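Local atomic coordinates of aeromonas extracellular serine protease (Aeromonas sobria, PDB entry 3WQB), a protein that cleaves peptide bonds that follow two basic residues, one of them lysine, as a secreted, calcium-binding serine protease and probable virulence factor. Residues A[160-165]-A[194-199]; A[172-177]-A[208-213]; A[198-203]-A[250-255]; A[277-282]-A[415-420]. The protein carries 1 engineered substitution. All coordinates share one frame; numbering follows the deposited sequence.

Contacts 1, 2 and 3 form one cluster in the subtilisin domain, with centres 9 to 12 Å apart. Contacts 1 and 3 both use helix 191-205 and share Arg198 and Leu199. Contact 2 joins the strands on either side of that helix in sequence; its Tyr212 OH lies 2.7 Å from Leu162 O of contact 1, and its Gln176 NE2 lies 2.8 Å from Asn255 OD1 of contact 3. Contact 4 sits on an outermost strand of the parallel sheet that also holds contact 2, the two centres about 16 Å apart. Of the four, contact 2 comes nearest the predicted charge relay: the side chain of Asn175 is about 5 Å from that of Asp78.

Contact 1: A[160-165]-A[194-199]; sequences YALGDS and SQLDRL
The backbones of Asp164 and Leu199 come within 6.9 Å of each other, CA to CA, where helix 155-164 meets helix 191-205 in the alpha/beta subtilisin domain; the short segment axes pass 9.8 Å apart at 56°. No hydrogen bond joins the two segments, and the contact rests mainly on Leu199. Chi1 of 174° puts its CG anti to the backbone N, and chi2 of 63° sets the two methyls against the backbone turn at 162-164. Leu199 CD2 packs 3.4 Å from Leu162 O, whose hydrogen bond comes from Tyr212 OH of strand 211-215. The other branch, CD1, meets the peptide link from Gly163 to Asp164 and lies 3.8 Å from Asp164 N. Gly163 has a positive phi, where a side chain would press on the carbonyl O before it. The side chain of Asp164 touches both methyls of Leu199 through CB alone, while its OD1 is hydrogen-bonded to a polar side chain of another protein chain in the assembly. One helical turn before Leu199, Leu196 adds a looser methyl contact: its CD2 lies 4.3 Å from Leu162 CD1.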
loop_
_atom_site.group_PDB
_atom_site.type_symbol
_atom_site.label_atom_id
_atom_site.label_comp_id
_atom_site.label_asym_id
_atom_site.label_seq_id
_atom_site.Cartn_x
_atom_site.Cartn_y
_atom_site.Cartn_z
ATOM N N TYR A 160 8.841 13.869 -8.704
ATOM C CA TYR A 160 10.172 14.184 -8.225
ATOM C C TYR A 160 10.705 13.110 -7.271
ATOM O O TYR A 160 11.885 12.734 -7.322
ATOM C CB TYR A 160 10.216 15.572 -7.562
ATOM C CG TYR A 160 11.629 16.095 -7.426
ATOM C CD1 TYR A 160 12.439 15.728 -6.343
ATOM C CD2 TYR A 160 12.173 16.926 -8.404
ATOM C CE1 TYR A 160 13.748 16.177 -6.240
ATOM C CE2 TYR A 160 13.466 17.380 -8.302
ATOM C CZ TYR A 160 14.257 17.003 -7.225
ATOM O OH TYR A 160 15.548 17.446 -7.132
ATOM N N ALA A 161 9.823 12.626 -6.399
ATOM C CA ALA A 161 10.190 11.706 -5.325
ATOM C C ALA A 161 10.250 10.250 -5.761
ATOM O O ALA A 161 10.964 9.453 -5.149
ATOM C CB ALA A 161 9.208 11.843 -4.186
ATOM N N LEU A 162 9.477 9.898 -6.787
ATOM C CA LEU A 162 9.228 8.499 -7.100
ATOM C C LEU A 162 9.985 8.012 -8.343
ATOM O O LEU A 162 9.628 7.001 -8.950
ATOM C CB LEU A 162 7.720 8.238 -7.196
ATOM C CG LEU A 162 6.992 8.218 -5.842
ATOM C CD1 LEU A 162 5.493 8.395 -6.026
ATOM C CD2 LEU A 162 7.311 6.929 -5.060
ATOM N N GLY A 163 11.029 8.741 -8.730
ATOM C CA GLY A 163 11.961 8.254 -9.739
ATOM C C GLY A 163 12.068 9.048 -11.013
ATOM O O GLY A 163 12.872 8.698 -11.866
ATOM N N ASP A 164 11.281 10.110 -11.156
ATOM C CA ASP A 164 11.281 10.895 -12.394
ATOM C C ASP A 164 12.405 11.932 -12.440
ATOM O O ASP A 164 12.824 12.335 -13.526
ATOM C CB ASP A 164 9.927 11.576 -12.602
ATOM C CG ASP A 164 9.852 12.342 -13.905
ATOM O OD1 ASP A 164 9.850 11.696 -14.967
ATOM O OD2 ASP A 164 9.759 13.588 -13.849
ATOM N N SER A 165 12.909 12.348 -11.282
ATOM C CA SER A 165 13.934 13.396 -11.224
ATOM C C SER A 165 15.342 12.821 -11.245
ATOM O O SER A 165 15.554 11.642 -10.957
ATOM C CB SER A 165 13.746 14.235 -9.961
ATOM O OG SER A 165 14.080 13.501 -8.799
ATOM N N SER A 194 -2.133 7.011 -14.224
ATOM C CA SER A 194 -1.475 6.449 -15.403
ATOM C C SER A 194 -0.024 6.920 -15.493
ATOM O O SER A 194 0.877 6.125 -15.751
ATOM C CB SER A 194 -2.239 6.819 -16.679
ATOM O OG SER A 194 -1.592 6.320 -17.834
ATOM N N GLN A 195 0.200 8.205 -15.235
ATOM C CA GLN A 195 1.540 8.773 -15.306
ATOM C C GLN A 195 2.464 8.119 -14.283
ATOM O O GLN A 195 3.610 7.779 -14.600
ATOM C CB GLN A 195 1.498 10.285 -15.112
ATOM C CG GLN A 195 2.850 10.963 -15.269
ATOM C CD GLN A 195 2.757 12.465 -15.189
ATOM O OE1 GLN A 195 2.269 13.008 -14.205
ATOM N NE2 GLN A 195 3.244 13.153 -16.221
ATOM N N LEU A 196 1.980 7.934 -13.058
ATOM C CA LEU A 196 2.807 7.289 -12.040
ATOM C C LEU A 196 3.005 5.795 -12.331
ATOM O O LEU A 196 4.102 5.269 -12.155
ATOM C CB LEU A 196 2.257 7.539 -10.632
ATOM C CG LEU A 196 2.426 8.988 -10.169
ATOM C CD1 LEU A 196 1.619 9.258 -8.912
ATOM C CD2 LEU A 196 3.894 9.340 -9.939
ATOM N N ASP A 197 1.960 5.117 -12.810
ATOM C CA ASP A 197 2.112 3.709 -13.178
ATOM C C ASP A 197 3.168 3.532 -14.264
ATOM O O ASP A 197 3.974 2.606 -14.189
ATOM C CB ASP A 197 0.789 3.105 -13.638
ATOM C CG ASP A 197 -0.154 2.784 -12.484
ATOM O OD1 ASP A 197 0.190 3.026 -11.302
ATOM O OD2 ASP A 197 -1.258 2.273 -12.771
ATOM N N ARG A 198 3.181 4.434 -15.243
ATOM C CA ARG A 198 4.162 4.352 -16.327
ATOM C C ARG A 198 5.571 4.582 -15.792
ATOM O O ARG A 198 6.523 3.905 -16.205
ATOM C CB ARG A 198 3.817 5.343 -17.438
ATOM C CG ARG A 198 2.585 4.940 -18.233
ATOM C CD ARG A 198 2.088 6.066 -19.110
ATOM N NE ARG A 198 0.812 5.734 -19.732
ATOM C CZ ARG A 198 0.180 6.517 -20.601
ATOM N NH1 ARG A 198 0.704 7.683 -20.957
ATOM N NH2 ARG A 198 -0.980 6.131 -21.111
ATOM N N LEU A 199 5.706 5.534 -14.870
ATOM C CA LEU A 199 6.995 5.780 -14.238
ATOM C C LEU A 199 7.463 4.547 -13.461
ATOM O O LEU A 199 8.627 4.142 -13.550
ATOM C CB LEU A 199 6.912 6.986 -13.300
ATOM C CG LEU A 199 8.153 7.289 -12.461
ATOM C CD1 LEU A 199 9.346 7.643 -13.347
ATOM C CD2 LEU A 199 7.860 8.389 -11.449
#

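Contact 2: A[172-177]-A[208-213]; sequences RVFNQS and QGAAYI
Phe174 and Tyr212 share the same first torsion, chi1 -68° with CG anti to the carbonyl carbon, which puts both CG atoms on the same side of the parallel sheet, and similar second torsions leave the two rings nearly parallel. They belong to the neighbouring strands of a beta-alpha-beta unit in the subtilisin fold, whose connecting helix 191-205 covers these rings. The planes are 9° from parallel but strongly offset, with centroids 4.6 Å apart: Phe174 CD1 sits over the rim of the tyrosine ring, 3.5 Å from Tyr212 CE2. Ala210 CB fits against the edge of the phenylalanine ring, 3.6 Å from Phe174 CE1. A ladder of backbone hydrogen bonds runs through Arg172, Ala211, Phe174, Ile213 and Gln176. Arg172, bent at chi3 (73°), extends it by gripping Gly209 O side-on with NE at 2.9 Å and NH2 at 3.0 Å, while NH2 also reaches Leu356 O. On the opposite face, Val173 CG1 packs 3.9 Å from Ile213 CG1, and Asn175 turns toward helices 115-124 and 335-352, its OD1 bonded to Ser343 OG. Gln176 NE2 has its shorter bond to Asn255. Ile213 O accepts twice, from opposite faces of its plane: Gln176 N at 2.9 Å and, well above that plane, Gln176 NE2 at 3.3 Å.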
loop_
_atom_site.group_PDB
_atom_site.type_symbol
_atom_site.label_atom_id
_atom_site.label_comp_id
_atom_site.label_asym_id
_atom_site.label_seq_id
_atom_site.Cartn_x
_atom_site.Cartn_y
_atom_site.Cartn_z
ATOM N N ARG A 172 17.091 2.239 -5.830
ATOM C CA ARG A 172 16.637 0.884 -6.119
ATOM C C ARG A 172 15.458 0.433 -5.249
ATOM O O ARG A 172 14.893 -0.625 -5.505
ATOM C CB ARG A 172 17.770 -0.130 -6.019
ATOM C CG ARG A 172 18.734 -0.078 -7.203
ATOM C CD ARG A 172 19.442 -1.412 -7.420
ATOM N NE ARG A 172 18.519 -2.389 -7.986
ATOM C CZ ARG A 172 18.681 -3.711 -7.959
ATOM N NH1 ARG A 172 19.751 -4.267 -7.390
ATOM N NH2 ARG A 172 17.741 -4.487 -8.500
ATOM N N VAL A 173 15.085 1.215 -4.230
ATOM C CA VAL A 173 13.903 0.915 -3.420
ATOM C C VAL A 173 13.159 2.223 -3.194
ATOM O O VAL A 173 13.760 3.230 -2.821
ATOM C CB VAL A 173 14.270 0.260 -2.060
ATOM C CG1 VAL A 173 13.015 -0.103 -1.301
ATOM C CG2 VAL A 173 15.128 -0.988 -2.264
ATOM N N PHE A 174 11.851 2.206 -3.430
ATOM C CA PHE A 174 10.986 3.348 -3.094
ATOM C C PHE A 174 10.024 2.927 -2.013
ATOM O O PHE A 174 9.138 2.104 -2.247
ATOM C CB PHE A 174 10.230 3.855 -4.324
ATOM C CG PHE A 174 11.124 4.496 -5.342
ATOM C CD1 PHE A 174 11.711 3.743 -6.351
ATOM C CD2 PHE A 174 11.398 5.861 -5.275
ATOM C CE1 PHE A 174 12.565 4.349 -7.287
ATOM C CE2 PHE A 174 12.245 6.469 -6.195
ATOM C CZ PHE A 174 12.830 5.712 -7.207
ATOM N N ASN A 175 10.240 3.469 -0.819
ATOM C CA ASN A 175 9.412 3.145 0.330
ATOM C C ASN A 175 8.199 4.056 0.427
ATOM O O ASN A 175 8.350 5.269 0.543
ATOM C CB ASN A 175 10.247 3.245 1.608
ATOM C CG ASN A 175 9.496 2.755 2.820
ATOM O OD1 ASN A 175 9.683 1.614 3.243
ATOM N ND2 ASN A 175 8.630 3.603 3.376
ATOM N N GLN A 176 7.006 3.466 0.352
ATOM C CA GLN A 176 5.751 4.221 0.395
ATOM C C GLN A 176 4.874 3.759 1.558
ATOM O O GLN A 176 3.969 2.920 1.394
ATOM C CB GLN A 176 4.983 4.073 -0.906
ATOM C CG GLN A 176 5.774 4.451 -2.127
ATOM C CD GLN A 176 5.072 3.958 -3.352
ATOM O OE1 GLN A 176 4.283 4.686 -3.975
ATOM N NE2 GLN A 176 5.270 2.675 -3.655
ATOM N N SER A 177 5.169 4.300 2.739
ATOM C CA SER A 177 4.443 3.963 3.963
ATOM C C SER A 177 3.150 4.770 4.070
ATOM O O SER A 177 2.866 5.386 5.112
ATOM C CB SER A 177 5.333 4.218 5.176
ATOM O OG SER A 177 6.336 3.222 5.283
ATOM N N GLN A 208 19.387 -2.533 -12.988
ATOM C CA GLN A 208 19.409 -2.079 -11.592
ATOM C C GLN A 208 18.003 -1.602 -11.214
ATOM O O GLN A 208 17.818 -0.488 -10.711
ATOM C CB GLN A 208 20.448 -0.962 -11.370
ATOM C CG GLN A 208 21.897 -1.421 -11.159
ATOM C CD GLN A 208 22.356 -2.458 -12.166
ATOM O OE1 GLN A 208 22.345 -3.657 -11.884
ATOM N NE2 GLN A 208 22.744 -2.003 -13.355
ATOM N N GLY A 209 17.015 -2.461 -11.477
ATOM C CA GLY A 209 15.608 -2.101 -11.320
ATOM C C GLY A 209 15.229 -1.716 -9.904
ATOM O O GLY A 209 15.818 -2.190 -8.933
ATOM N N ALA A 210 14.234 -0.846 -9.806
ATOM C CA ALA A 210 13.760 -0.366 -8.507
ATOM C C ALA A 210 12.510 -1.091 -8.037
ATOM O O ALA A 210 11.575 -1.309 -8.805
ATOM C CB ALA A 210 13.512 1.123 -8.571
ATOM N N ALA A 211 12.528 -1.460 -6.767
ATOM C CA ALA A 211 11.386 -2.076 -6.106
ATOM C C ALA A 211 10.550 -1.044 -5.359
ATOM O O ALA A 211 11.042 -0.398 -4.426
ATOM C CB ALA A 211 11.871 -3.135 -5.141
ATOM N N TYR A 212 9.312 -0.860 -5.810
ATOM C CA TYR A 212 8.328 -0.046 -5.088
ATOM C C TYR A 212 7.667 -0.897 -4.019
ATOM O O TYR A 212 7.168 -1.978 -4.326
ATOM C CB TYR A 212 7.283 0.524 -6.066
ATOM C CG TYR A 212 7.885 1.544 -6.992
ATOM C CD1 TYR A 212 8.543 1.150 -8.166
ATOM C CD2 TYR A 212 7.823 2.903 -6.692
ATOM C CE1 TYR A 212 9.131 2.090 -9.007
ATOM C CE2 TYR A 212 8.409 3.851 -7.520
ATOM C CZ TYR A 212 9.061 3.436 -8.682
ATOM O OH TYR A 212 9.629 4.363 -9.519
ATOM N N ILE A 213 7.700 -0.416 -2.774
ATOM C CA ILE A 213 7.116 -1.107 -1.621
ATOM C C ILE A 213 6.003 -0.232 -1.069
ATOM O O ILE A 213 6.165 0.995 -0.983
ATOM C CB ILE A 213 8.184 -1.367 -0.524
ATOM C CG1 ILE A 213 9.533 -1.801 -1.143
ATOM C CG2 ILE A 213 7.657 -2.340 0.522
ATOM C CD1 ILE A 213 9.519 -3.131 -1.891
#

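Contact 3: A[198-203]-A[250-255]; sequences RLFEQQ and NSNFWN
Trp254 lays one face of its indole against the backbone and side chain of Glu201, where a loop of the subtilisin domain packs on helix 191-205. This is a CH-pi contact: Glu201 CA stands 3.7 Å from the centroid of the six-membered ring, 14° off its normal. With CG anti to the backbone N (chi1 174°), the glutamate side chain leaves the ring past its CZ2 rim, CG lying 3.3 Å from Trp254 CZ2, and its carboxylate plane is tilted only 21° from the indole. Phe253 CD2 covers the opposite face toward the rim. One residue back along the helix, Phe200 CB abuts Trp254 CB at 3.5 Å. The phenylalanine ring points on to two amides: Asn255 OD1, the oxygen that also accepts from Gln176, approaches its edge in plane, 3.4 Å from Phe200 CE2, and Asn252 ND2 lies 3.7 Å from Phe200 CD2. Asn252 ND2 is probably bonded to Asp197 OD1 of the helix. An Asx motif shapes the loop, Asn252 OD1 accepting from Asn255 N at 2.9 Å. Glu201 OE2 accepts from Gln437 NE2 and Phe253 rests on strand 471-482, so this loop and helix also meet the C-terminal P-domain. In the indole plane, a water accepts from Trp254 NE1 at 2.9 Å and donates to Glu201 OE1 at 2.8 Å.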
loop_
_atom_site.group_PDB
_atom_site.type_symbol
_atom_site.label_atom_id
_atom_site.label_comp_id
_atom_site.label_asym_id
_atom_site.label_seq_id
_atom_site.Cartn_x
_atom_site.Cartn_y
_atom_site.Cartn_z
ATOM N N ARG A 198 3.181 4.434 -15.243
ATOM C CA ARG A 198 4.162 4.352 -16.327
ATOM C C ARG A 198 5.571 4.582 -15.792
ATOM O O ARG A 198 6.523 3.905 -16.205
ATOM C CB ARG A 198 3.817 5.343 -17.438
ATOM C CG ARG A 198 2.585 4.940 -18.233
ATOM C CD ARG A 198 2.088 6.066 -19.110
ATOM N NE ARG A 198 0.812 5.734 -19.732
ATOM C CZ ARG A 198 0.180 6.517 -20.601
ATOM N NH1 ARG A 198 0.704 7.683 -20.957
ATOM N NH2 ARG A 198 -0.980 6.131 -21.111
ATOM N N LEU A 199 5.706 5.534 -14.870
ATOM C CA LEU A 199 6.995 5.780 -14.238
ATOM C C LEU A 199 7.463 4.547 -13.461
ATOM O O LEU A 199 8.627 4.142 -13.550
ATOM C CB LEU A 199 6.912 6.986 -13.300
ATOM C CG LEU A 199 8.153 7.289 -12.461
ATOM C CD1 LEU A 199 9.346 7.643 -13.347
ATOM C CD2 LEU A 199 7.860 8.389 -11.449
ATOM N N PHE A 200 6.559 3.967 -12.675
ATOM C CA PHE A 200 6.919 2.817 -11.851
ATOM C C PHE A 200 7.330 1.649 -12.747
ATOM O O PHE A 200 8.243 0.898 -12.402
ATOM C CB PHE A 200 5.756 2.373 -10.954
ATOM C CG PHE A 200 5.469 3.255 -9.744
ATOM C CD1 PHE A 200 5.700 4.637 -9.724
ATOM C CD2 PHE A 200 4.878 2.673 -8.628
ATOM C CE1 PHE A 200 5.370 5.387 -8.584
ATOM C CE2 PHE A 200 4.538 3.416 -7.508
ATOM C CZ PHE A 200 4.764 4.776 -7.485
ATOM N N GLU A 201 6.641 1.480 -13.878
ATOM C CA GLU A 201 6.991 0.419 -14.826
ATOM C C GLU A 201 8.408 0.620 -15.346
ATOM O O GLU A 201 9.215 -0.315 -15.350
ATOM C CB GLU A 201 5.987 0.374 -15.979
ATOM C CG GLU A 201 6.383 -0.621 -17.070
ATOM C CD GLU A 201 5.322 -0.842 -18.128
ATOM O OE1 GLU A 201 4.226 -0.248 -18.048
ATOM O OE2 GLU A 201 5.602 -1.619 -19.061
ATOM N N GLN A 202 8.720 1.843 -15.767
ATOM C CA GLN A 202 10.046 2.115 -16.317
ATOM C C GLN A 202 11.142 1.913 -15.275
ATOM O O GLN A 202 12.212 1.388 -15.566
ATOM C CB GLN A 202 10.091 3.521 -16.891
ATOM C CG GLN A 202 9.299 3.641 -18.164
ATOM C CD GLN A 202 9.637 2.534 -19.179
ATOM O OE1 GLN A 202 10.814 2.243 -19.442
ATOM N NE2 GLN A 202 8.601 1.929 -19.766
ATOM N N GLN A 203 10.857 2.338 -14.048
ATOM C CA GLN A 203 11.805 2.224 -12.956
ATOM C C GLN A 203 12.003 0.789 -12.484
ATOM O O GLN A 203 13.093 0.415 -12.060
ATOM C CB GLN A 203 11.360 3.111 -11.799
ATOM C CG GLN A 203 11.665 4.598 -12.037
ATOM C CD GLN A 203 13.149 4.893 -11.915
ATOM O OE1 GLN A 203 13.867 4.957 -12.915
ATOM N NE2 GLN A 203 13.620 5.033 -10.687
ATOM N N ASN A 250 -2.858 0.276 -5.106
ATOM C CA ASN A 250 -2.418 -1.007 -4.573
ATOM C C ASN A 250 -2.589 -2.170 -5.535
ATOM O O ASN A 250 -2.161 -3.275 -5.231
ATOM C CB ASN A 250 -3.139 -1.329 -3.262
ATOM C CG ASN A 250 -2.733 -0.417 -2.134
ATOM O OD1 ASN A 250 -1.753 0.336 -2.232
ATOM N ND2 ASN A 250 -3.489 -0.477 -1.035
ATOM N N SER A 251 -3.221 -1.930 -6.684
ATOM C CA SER A 251 -3.401 -2.981 -7.699
ATOM C C SER A 251 -2.590 -2.724 -8.969
ATOM O O SER A 251 -2.858 -3.336 -10.003
ATOM C CB SER A 251 -4.891 -3.172 -8.029
ATOM O OG SER A 251 -5.453 -1.947 -8.476
ATOM N N ASN A 252 -1.589 -1.847 -8.889
ATOM C CA ASN A 252 -0.832 -1.480 -10.081
ATOM C C ASN A 252 0.307 -2.412 -10.450
ATOM O O ASN A 252 1.043 -2.128 -11.398
ATOM C CB ASN A 252 -0.317 -0.032 -10.013
ATOM C CG ASN A 252 0.846 0.136 -9.062
ATOM O OD1 ASN A 252 1.214 -0.782 -8.334
ATOM N ND2 ASN A 252 1.435 1.322 -9.070
ATOM N N PHE A 253 0.447 -3.514 -9.713
ATOM C CA PHE A 253 1.505 -4.519 -9.920
ATOM C C PHE A 253 2.899 -4.058 -9.512
ATOM O O PHE A 253 3.599 -4.790 -8.835
ATOM C CB PHE A 253 1.515 -5.070 -11.351
ATOM C CG PHE A 253 2.601 -6.076 -11.601
ATOM C CD1 PHE A 253 2.523 -7.351 -11.040
ATOM C CD2 PHE A 253 3.712 -5.751 -12.389
ATOM C CE1 PHE A 253 3.517 -8.293 -11.273
ATOM C CE2 PHE A 253 4.715 -6.684 -12.615
ATOM C CZ PHE A 253 4.612 -7.956 -12.065
ATOM N N TRP A 254 3.294 -2.858 -9.931
ATOM C CA TRP A 254 4.632 -2.334 -9.618
ATOM C C TRP A 254 4.822 -2.176 -8.117
ATOM O O TRP A 254 5.935 -2.361 -7.612
ATOM C CB TRP A 254 4.899 -1.016 -10.357
ATOM C CG TRP A 254 4.469 -1.131 -11.786
ATOM C CD1 TRP A 254 3.433 -0.477 -12.383
ATOM C CD2 TRP A 254 4.991 -2.044 -12.771
ATOM N NE1 TRP A 254 3.305 -0.889 -13.696
ATOM C CE2 TRP A 254 4.240 -1.857 -13.953
ATOM C CE3 TRP A 254 6.036 -2.988 -12.771
ATOM C CZ2 TRP A 254 4.496 -2.586 -15.128
ATOM C CZ3 TRP A 254 6.299 -3.699 -13.950
ATOM C CH2 TRP A 254 5.527 -3.497 -15.100
ATOM N N ASN A 255 3.740 -1.883 -7.389
ATOM C CA ASN A 255 3.795 -1.849 -5.937
ATOM C C ASN A 255 3.793 -3.248 -5.359
ATOM O O ASN A 255 2.906 -4.055 -5.683
ATOM C CB ASN A 255 2.585 -1.099 -5.390
ATOM C CG ASN A 255 2.755 0.389 -5.435
ATOM O OD1 ASN A 255 3.864 0.891 -5.261
ATOM N ND2 ASN A 255 1.654 1.117 -5.652
HETATM O O HOH W 1 2.108 -0.001 -16.188
#

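Contact 4: A[277-282]-A[415-420]; sequences IFLSAT and GLIDVN
Ile417 sets its side chain across that of Leu279 at about a right angle, on strand 277-282, the outermost strand at this end of the subtilisin-fold parallel sheet. In the isoleucine CG1 is anti to the carbonyl carbon (chi1 -68°), which brings it to 4.0 Å from Leu279 CD1; the extended second torsion (chi2 175°) then carries CD1 on to Ala281 CB at 3.9 Å. Leu279 divides its branches, since CD2 instead lies 3.6 Å from Gly415 O. Leu416 starts away from the strand, yet its second torsion (chi2 63°) turns CD1 back to 3.6 Å from Ser280 O. The backbones are joined by a single bridge, Ser280 with Leu416, and the side-chain contacts flank it. Ser280 N donates to Gly415 O at 3.0 Å. Beyond the bridge the chain turns into helix 419-426, whose N-cap Asp418 bonds Lys421 N through OD1. Helix 335-352 lies against both Ala281 and Ile417 and carries Ala336, the engineered residue at the predicted relay position; the side chain of Ala336 lies about 11 Å from that of Ala281. Ser280 O accepts from Ile417 N at 3.2 Å and is also approached by the CA-H of Leu416, with CA at 3.4 Å.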
loop_
_atom_site.group_PDB
_atom_site.type_symbol
_atom_site.label_atom_id
_atom_site.label_comp_id
_atom_site.label_asym_id
_atom_site.label_seq_id
_atom_site.Cartn_x
_atom_site.Cartn_y
_atom_site.Cartn_z
ATOM N N ILE A 277 -2.097 -8.490 -1.401
ATOM C CA ILE A 277 -0.964 -8.565 -0.466
ATOM C C ILE A 277 0.073 -9.510 -1.067
ATOM O O ILE A 277 -0.273 -10.593 -1.546
ATOM C CB ILE A 277 -1.406 -9.066 0.929
ATOM C CG1 ILE A 277 -2.461 -8.131 1.539
ATOM C CG2 ILE A 277 -0.207 -9.224 1.874
ATOM C CD1 ILE A 277 -2.027 -6.663 1.700
ATOM N N PHE A 278 1.337 -9.096 -1.058
ATOM C CA PHE A 278 2.415 -9.951 -1.537
ATOM C C PHE A 278 3.126 -10.655 -0.383
ATOM O O PHE A 278 3.409 -11.857 -0.462
ATOM C CB PHE A 278 3.411 -9.149 -2.386
ATOM C CG PHE A 278 4.340 -10.010 -3.198
ATOM C CD1 PHE A 278 3.916 -10.534 -4.408
ATOM C CD2 PHE A 278 5.621 -10.321 -2.741
ATOM C CE1 PHE A 278 4.755 -11.349 -5.164
ATOM C CE2 PHE A 278 6.472 -11.136 -3.500
ATOM C CZ PHE A 278 6.024 -11.656 -4.701
ATOM N N LEU A 279 3.395 -9.914 0.692
ATOM C CA LEU A 279 4.105 -10.432 1.858
ATOM C C LEU A 279 3.566 -9.790 3.131
ATOM O O LEU A 279 2.997 -8.681 3.105
ATOM C CB LEU A 279 5.610 -10.129 1.757
ATOM C CG LEU A 279 6.430 -10.822 0.679
ATOM C CD1 LEU A 279 7.704 -10.058 0.457
ATOM C CD2 LEU A 279 6.702 -12.274 1.065
ATOM N N SER A 280 3.788 -10.491 4.238
ATOM C CA SER A 280 3.640 -9.955 5.582
ATOM C C SER A 280 5.012 -9.537 6.105
ATOM O O SER A 280 6.010 -10.239 5.905
ATOM C CB SER A 280 3.065 -11.045 6.489
ATOM O OG SER A 280 2.947 -10.625 7.846
ATOM N N ALA A 281 5.072 -8.393 6.774
ATOM C CA ALA A 281 6.289 -7.991 7.450
ATOM C C ALA A 281 5.953 -7.352 8.781
ATOM O O ALA A 281 4.797 -7.069 9.066
ATOM C CB ALA A 281 7.135 -7.071 6.545
ATOM N N THR A 282 6.983 -7.131 9.585
ATOM C CA THR A 282 6.842 -6.688 10.969
ATOM C C THR A 282 6.306 -5.262 11.106
ATOM O O THR A 282 6.868 -4.323 10.560
ATOM C CB THR A 282 8.188 -6.798 11.685
ATOM O OG1 THR A 282 9.207 -6.261 10.835
ATOM C CG2 THR A 282 8.525 -8.245 11.928
ATOM N N GLY A 415 3.503 -15.031 2.825
ATOM C CA GLY A 415 3.950 -15.291 4.184
ATOM C C GLY A 415 4.839 -14.212 4.758
ATOM O O GLY A 415 5.060 -13.158 4.147
ATOM N N LEU A 416 5.354 -14.488 5.953
ATOM C CA LEU A 416 6.260 -13.570 6.620
ATOM C C LEU A 416 7.659 -13.655 6.015
ATOM O O LEU A 416 8.213 -14.740 5.846
ATOM C CB LEU A 416 6.307 -13.884 8.114
ATOM C CG LEU A 416 7.362 -13.191 8.977
ATOM C CD1 LEU A 416 7.165 -11.686 8.987
ATOM C CD2 LEU A 416 7.359 -13.759 10.389
ATOM N N ILE A 417 8.230 -12.499 5.707
ATOM C CA ILE A 417 9.591 -12.431 5.173
ATOM C C ILE A 417 10.571 -13.281 5.985
ATOM O O ILE A 417 10.584 -13.229 7.220
ATOM C CB ILE A 417 10.071 -10.982 5.135
ATOM C CG1 ILE A 417 9.262 -10.203 4.091
ATOM C CG2 ILE A 417 11.568 -10.909 4.839
ATOM C CD1 ILE A 417 9.577 -8.714 4.041
ATOM N N ASP A 418 11.388 -14.056 5.276
ATOM C CA ASP A 418 12.467 -14.838 5.875
ATOM C C ASP A 418 13.714 -14.497 5.075
ATOM O O ASP A 418 13.977 -15.085 4.031
ATOM C CB ASP A 418 12.142 -16.332 5.781
ATOM C CG ASP A 418 13.188 -17.225 6.440
ATOM O OD1 ASP A 418 14.350 -16.791 6.618
ATOM O OD2 ASP A 418 12.839 -18.394 6.737
ATOM N N VAL A 419 14.477 -13.519 5.552
ATOM C CA VAL A 419 15.624 -13.024 4.787
ATOM C C VAL A 419 16.695 -14.102 4.610
ATOM O O VAL A 419 17.276 -14.243 3.520
ATOM C CB VAL A 419 16.241 -11.766 5.449
ATOM C CG1 VAL A 419 17.623 -11.454 4.860
ATOM C CG2 VAL A 419 15.306 -10.571 5.298
ATOM N N ASN A 420 16.979 -14.849 5.674
ATOM C CA ASN A 420 18.003 -15.884 5.593
ATOM C C ASN A 420 17.673 -16.914 4.521
ATOM O O ASN A 420 18.555 -17.299 3.742
ATOM C CB ASN A 420 18.135 -16.618 6.923
ATOM C CG ASN A 420 18.665 -15.755 8.043
ATOM O OD1 ASN A 420 19.189 -14.657 7.836
ATOM N ND2 ASN A 420 18.535 -16.266 9.256
#